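Local structure of PppA (Pseudomonas aeruginosa, 6JKV) at residues Asp70-Ser73 / Ser74-Asp78; Ala101-Asn104 / Glu105-Gln109. The protein regulates type VI secretion in its bacterium and is probably a manganese-dependent serine/threonine phosphatase of the PP2C family. All coordinates share one frame; numbering follows the deposited sequence.

Contact 1 of 2, residues Asp70-Ser73 / Ser74-Asp78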
loop_
_atom_site.group_PDB
_atom_site.type_symbol
_atom_site.label_atom_id
_atom_site.label_comp_id
_atom_site.label_asym_id
_atom_site.label_seq_id
_atom_site.Cartn_x
_atom_site.Cartn_y
_atom_site.Cartn_z
ATOM N N ASP A 70 -1.506 5.200 -13.500
ATOM C CA ASP A 70 -1.854 6.335 -12.608
ATOM C C ASP A 70 -3.373 6.530 -12.610
ATOM O O ASP A 70 -3.929 6.869 -11.546
ATOM C CB ASP A 70 -1.101 7.611 -12.987
ATOM C CG ASP A 70 -1.151 7.978 -14.460
ATOM O OD1 ASP A 70 -1.723 7.201 -15.260
ATOM O OD2 ASP A 70 -0.589 9.041 -14.796
ATOM N N PHE A 71 -4.021 6.313 -13.754
ATOM C CA PHE A 71 -5.499 6.300 -13.865
ATOM C C PHE A 71 -6.088 5.343 -12.820
ATOM O O PHE A 71 -6.994 5.747 -12.062
ATOM C CB PHE A 71 -5.927 5.909 -15.278
ATOM C CG PHE A 71 -7.343 5.406 -15.393
ATOM C CD1 PHE A 71 -8.414 6.262 -15.205
ATOM C CD2 PHE A 71 -7.604 4.077 -15.685
ATOM C CE1 PHE A 71 -9.716 5.798 -15.311
ATOM C CE2 PHE A 71 -8.905 3.612 -15.783
ATOM C CZ PHE A 71 -9.962 4.474 -15.602
ATOM N N VAL A 72 -5.590 4.110 -12.761
ATOM C CA VAL A 72 -6.154 3.067 -11.856
ATOM C C VAL A 72 -5.813 3.420 -10.403
ATOM O O VAL A 72 -6.698 3.315 -9.542
ATOM C CB VAL A 72 -5.659 1.661 -12.231
ATOM C CG1 VAL A 72 -6.233 0.617 -11.294
ATOM C CG2 VAL A 72 -5.999 1.304 -13.670
ATOM N N SER A 73 -4.576 3.824 -10.126
ATOM C CA SER A 73 -4.123 4.088 -8.734
ATOM C C SER A 73 -4.884 5.292 -8.170
ATOM O O SER A 73 -5.290 5.228 -7.001
ATOM C CB SER A 73 -2.615 4.250 -8.637
ATOM O OG SER A 73 -2.140 5.399 -9.327
ATOM N N SER A 74 -5.109 6.329 -8.984
ATOM C CA SER A 74 -5.840 7.546 -8.559
ATOM C C SER A 74 -7.318 7.203 -8.369
ATOM O O SER A 74 -7.903 7.690 -7.383
ATOM C CB SER A 74 -5.632 8.697 -9.504
ATOM O OG SER A 74 -5.841 8.286 -10.834
ATOM N N LEU A 75 -7.894 6.387 -9.261
ATOM C CA LEU A 75 -9.306 5.929 -9.141
ATOM C C LEU A 75 -9.472 5.159 -7.824
ATOM O O LEU A 75 -10.513 5.312 -7.157
ATOM C CB LEU A 75 -9.700 5.055 -10.339
ATOM C CG LEU A 75 -11.121 4.488 -10.273
ATOM C CD1 LEU A 75 -12.150 5.603 -10.165
ATOM C CD2 LEU A 75 -11.425 3.599 -11.471
ATOM N N ILE A 76 -8.485 4.340 -7.472
ATOM C CA ILE A 76 -8.487 3.598 -6.185
ATOM C C ILE A 76 -8.581 4.604 -5.033
ATOM O O ILE A 76 -9.490 4.462 -4.191
ATOM C CB ILE A 76 -7.241 2.705 -6.066
ATOM C CG1 ILE A 76 -7.399 1.411 -6.866
ATOM C CG2 ILE A 76 -6.910 2.425 -4.611
ATOM C CD1 ILE A 76 -6.112 0.645 -7.023
ATOM N N VAL A 77 -7.655 5.564 -4.982
ATOM C CA VAL A 77 -7.528 6.472 -3.809
ATOM C C VAL A 77 -8.789 7.340 -3.725
ATOM O O VAL A 77 -9.288 7.532 -2.607
ATOM C CB VAL A 77 -6.226 7.302 -3.822
ATOM C CG1 VAL A 77 -4.992 6.409 -3.736
ATOM C CG2 VAL A 77 -6.132 8.210 -5.025
ATOM N N ASP A 78 -9.311 7.806 -4.858
ATOM C CA ASP A 78 -10.513 8.680 -4.880
ATOM C C ASP A 78 -11.768 7.901 -4.479
ATOM O O ASP A 78 -12.604 8.483 -3.759
ATOM C CB ASP A 78 -10.741 9.316 -6.251
ATOM C CG ASP A 78 -9.648 10.283 -6.669
ATOM O OD1 ASP A 78 -8.853 10.701 -5.790
ATOM O OD2 ASP A 78 -9.582 10.596 -7.878
#
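The first turns of helix 69-82, the helix that follows the metal-binding strand end at D61 and G62, are tied by S74 reaching back to D70. The backbone N of S74 gives a secure bond to the carbonyl oxygen of D70 at 2.9 Å; OG of S74 is modelled 2.5 Å from that same D70 oxygen, short enough that its exact geometry is doubtful. The hydroxyl folds back over the preceding turn because chi1 of 49° sets OG between the backbone N and the carbonyl carbon; there it also lies 3.0 Å from F71 O. The i to i+4 ladder continues with L75 N on F71 O, I76 N on V72 O and V77 N on S73 O.

In the PP2C fold this helix packs against a β-sheet on one side and helix 89-114 on another, and its sides differ accordingly. V72 and I76 stand one turn apart on a buried face, CG1 of V72 4.3 Å from CD1 of I76, and both also touch S121 of strand 120-129. On the partly exposed flank, CD2 of L75 comes obliquely to the F71 ring, 4.5 Å from CZ; R114 makes a cation-pi contact with the same ring. Buried S73 turns its OG to the carbonyl of E45, and its side chain lies about 8 Å from a bound manganese ion.

Contact 2 of 2, residues Ala101-Asn104 / Glu105-Gln109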
loop_
_atom_site.group_PDB
_atom_site.type_symbol
_atom_site.label_atom_id
_atom_site.label_comp_id
_atom_site.label_asym_id
_atom_site.label_seq_id
_atom_site.Cartn_x
_atom_site.Cartn_y
_atom_site.Cartn_z
ATOM N N ALA A 101 -14.057 -3.761 -5.424
ATOM C CA ALA A 101 -14.721 -4.592 -6.455
ATOM C C ALA A 101 -15.231 -3.692 -7.590
ATOM O O ALA A 101 -14.998 -4.030 -8.774
ATOM C CB ALA A 101 -15.831 -5.411 -5.849
ATOM N N GLN A 102 -15.873 -2.573 -7.239
ATOM C CA GLN A 102 -16.430 -1.616 -8.230
ATOM C C GLN A 102 -15.293 -1.002 -9.053
ATOM O O GLN A 102 -15.461 -0.865 -10.283
ATOM C CB GLN A 102 -17.226 -0.501 -7.554
ATOM C CG GLN A 102 -18.434 -0.977 -6.763
ATOM C CD GLN A 102 -18.954 0.080 -5.813
ATOM O OE1 GLN A 102 -18.310 1.104 -5.559
ATOM N NE2 GLN A 102 -20.131 -0.170 -5.256
ATOM N N VAL A 103 -14.183 -0.645 -8.401
ATOM C CA VAL A 103 -12.992 -0.091 -9.103
ATOM C C VAL A 103 -12.469 -1.143 -10.083
ATOM O O VAL A 103 -12.166 -0.787 -11.246
ATOM C CB VAL A 103 -11.901 0.353 -8.115
ATOM C CG1 VAL A 103 -10.595 0.623 -8.838
ATOM C CG2 VAL A 103 -12.330 1.578 -7.325
ATOM N N ASN A 104 -12.363 -2.392 -9.625
ATOM C CA ASN A 104 -11.850 -3.518 -10.445
ATOM C C ASN A 104 -12.690 -3.650 -11.716
ATOM O O ASN A 104 -12.109 -3.774 -12.816
ATOM C CB ASN A 104 -11.848 -4.830 -9.661
ATOM C CG ASN A 104 -11.204 -5.963 -10.428
ATOM O OD1 ASN A 104 -9.985 -6.001 -10.572
ATOM N ND2 ASN A 104 -12.012 -6.886 -10.927
ATOM N N GLU A 105 -14.014 -3.626 -11.563
ATOM C CA GLU A 105 -14.948 -3.815 -12.702
ATOM C C GLU A 105 -14.837 -2.644 -13.694
ATOM O O GLU A 105 -14.808 -2.895 -14.923
ATOM C CB GLU A 105 -16.375 -3.966 -12.188
ATOM C CG GLU A 105 -17.351 -4.358 -13.280
ATOM C CD GLU A 105 -18.748 -3.857 -12.988
ATOM O OE1 GLU A 105 -18.944 -2.632 -13.063
ATOM O OE2 GLU A 105 -19.620 -4.682 -12.641
ATOM N N ARG A 106 -14.793 -1.409 -13.188
ATOM C CA ARG A 106 -14.663 -0.195 -14.033
ATOM C C ARG A 106 -13.356 -0.266 -14.839
ATOM O O ARG A 106 -13.377 0.049 -16.051
ATOM C CB ARG A 106 -14.716 1.065 -13.170
ATOM C CG ARG A 106 -14.165 2.316 -13.841
ATOM C CD ARG A 106 -15.225 3.064 -14.618
ATOM N NE ARG A 106 -14.665 4.252 -15.243
ATOM C CZ ARG A 106 -14.282 4.345 -16.514
ATOM N NH1 ARG A 106 -14.401 3.321 -17.344
ATOM N NH2 ARG A 106 -13.790 5.484 -16.966
ATOM N N VAL A 107 -12.255 -0.652 -14.189
ATOM C CA VAL A 107 -10.915 -0.708 -14.834
ATOM C C VAL A 107 -10.946 -1.799 -15.906
ATOM O O VAL A 107 -10.425 -1.562 -17.017
ATOM C CB VAL A 107 -9.791 -0.915 -13.802
ATOM C CG1 VAL A 107 -8.492 -1.351 -14.461
ATOM C CG2 VAL A 107 -9.574 0.351 -12.993
ATOM N N ARG A 108 -11.550 -2.946 -15.598
ATOM C CA ARG A 108 -11.686 -4.053 -16.576
ATOM C C ARG A 108 -12.425 -3.563 -17.824
ATOM O O ARG A 108 -11.927 -3.793 -18.934
ATOM C CB ARG A 108 -12.430 -5.235 -15.958
ATOM C CG ARG A 108 -11.618 -5.988 -14.917
ATOM C CD ARG A 108 -10.442 -6.735 -15.503
ATOM N NE ARG A 108 -10.858 -7.975 -16.144
ATOM C CZ ARG A 108 -10.028 -8.885 -16.637
ATOM N NH1 ARG A 108 -8.720 -8.699 -16.567
ATOM N NH2 ARG A 108 -10.506 -9.982 -17.200
ATOM N N GLN A 109 -13.566 -2.905 -17.627
ATOM C CA GLN A 109 -14.394 -2.330 -18.718
ATOM C C GLN A 109 -13.537 -1.375 -19.564
ATOM O O GLN A 109 -13.534 -1.522 -20.806
ATOM C CB GLN A 109 -15.621 -1.631 -18.129
ATOM C CG GLN A 109 -16.352 -0.713 -19.105
ATOM C CD GLN A 109 -17.038 0.434 -18.404
ATOM O OE1 GLN A 109 -16.399 1.207 -17.697
ATOM N NE2 GLN A 109 -18.342 0.564 -18.605
#
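Backbone bonds carry most of the contact between A101-N104 and E105-Q109: E105 N to A101 O, R106 N to Q102 O, V107 N to V103 O and R108 N to N104 O, all 2.9 to 3.0 Å long, a regular α-helical run.

The apolar share falls to V103 and V107, one turn apart, with CG1 of V103 4.3 Å from CG2 of V107. That methyl of V107 also lies over the previous turn, 3.3 Å from V103 O. These two buried valines face helix 69-82 from helix 89-114, a long helix of the PP2C fold.

Among the polar side chains, N104 and R108 run side by side in the same direction, their amide and guanidinium planes only 6° apart; the side chains come nearest where ND2 of N104 is 4.1 Å from CG of R108. Their ends are held by residues 189-192: the buried N104 amide bonds G189 N through OD1 and H191 O through ND2, while R108 forms a salt bridge with E192. Round the helix, R106 starts with CG anti to the backbone N, then turns at chi2 (89°), which brings NH1 alongside Q109 to bond its OE1 at 2.9 Å, the acceptor tilted 26° out of the guanidinium plane; E110 supplies a salt bridge to the same nitrogen.

Contact 1 comes first along the chain, on helix 69-82, and contact 2 follows on the next helix, 89-114; their centres are 11 Å apart. The two helices meet directly through these segments: CG2 of V72 is 3.7 Å from CG1 of V107, CG1 of I76 is 3.8 Å from CG1 of V103, and CD2 of L75 reaches CG of R106 at 3.8 Å. Contact 1 sits nearer the centre of the chain, against strands 46-51 and 120-129, and close to the manganese site; the centre of contact 2 lies farther out, about 19 Å from that of the chain. The two helices thus pack against each other as part of the helical layer that flanks one sheet of the PP2C sandwich.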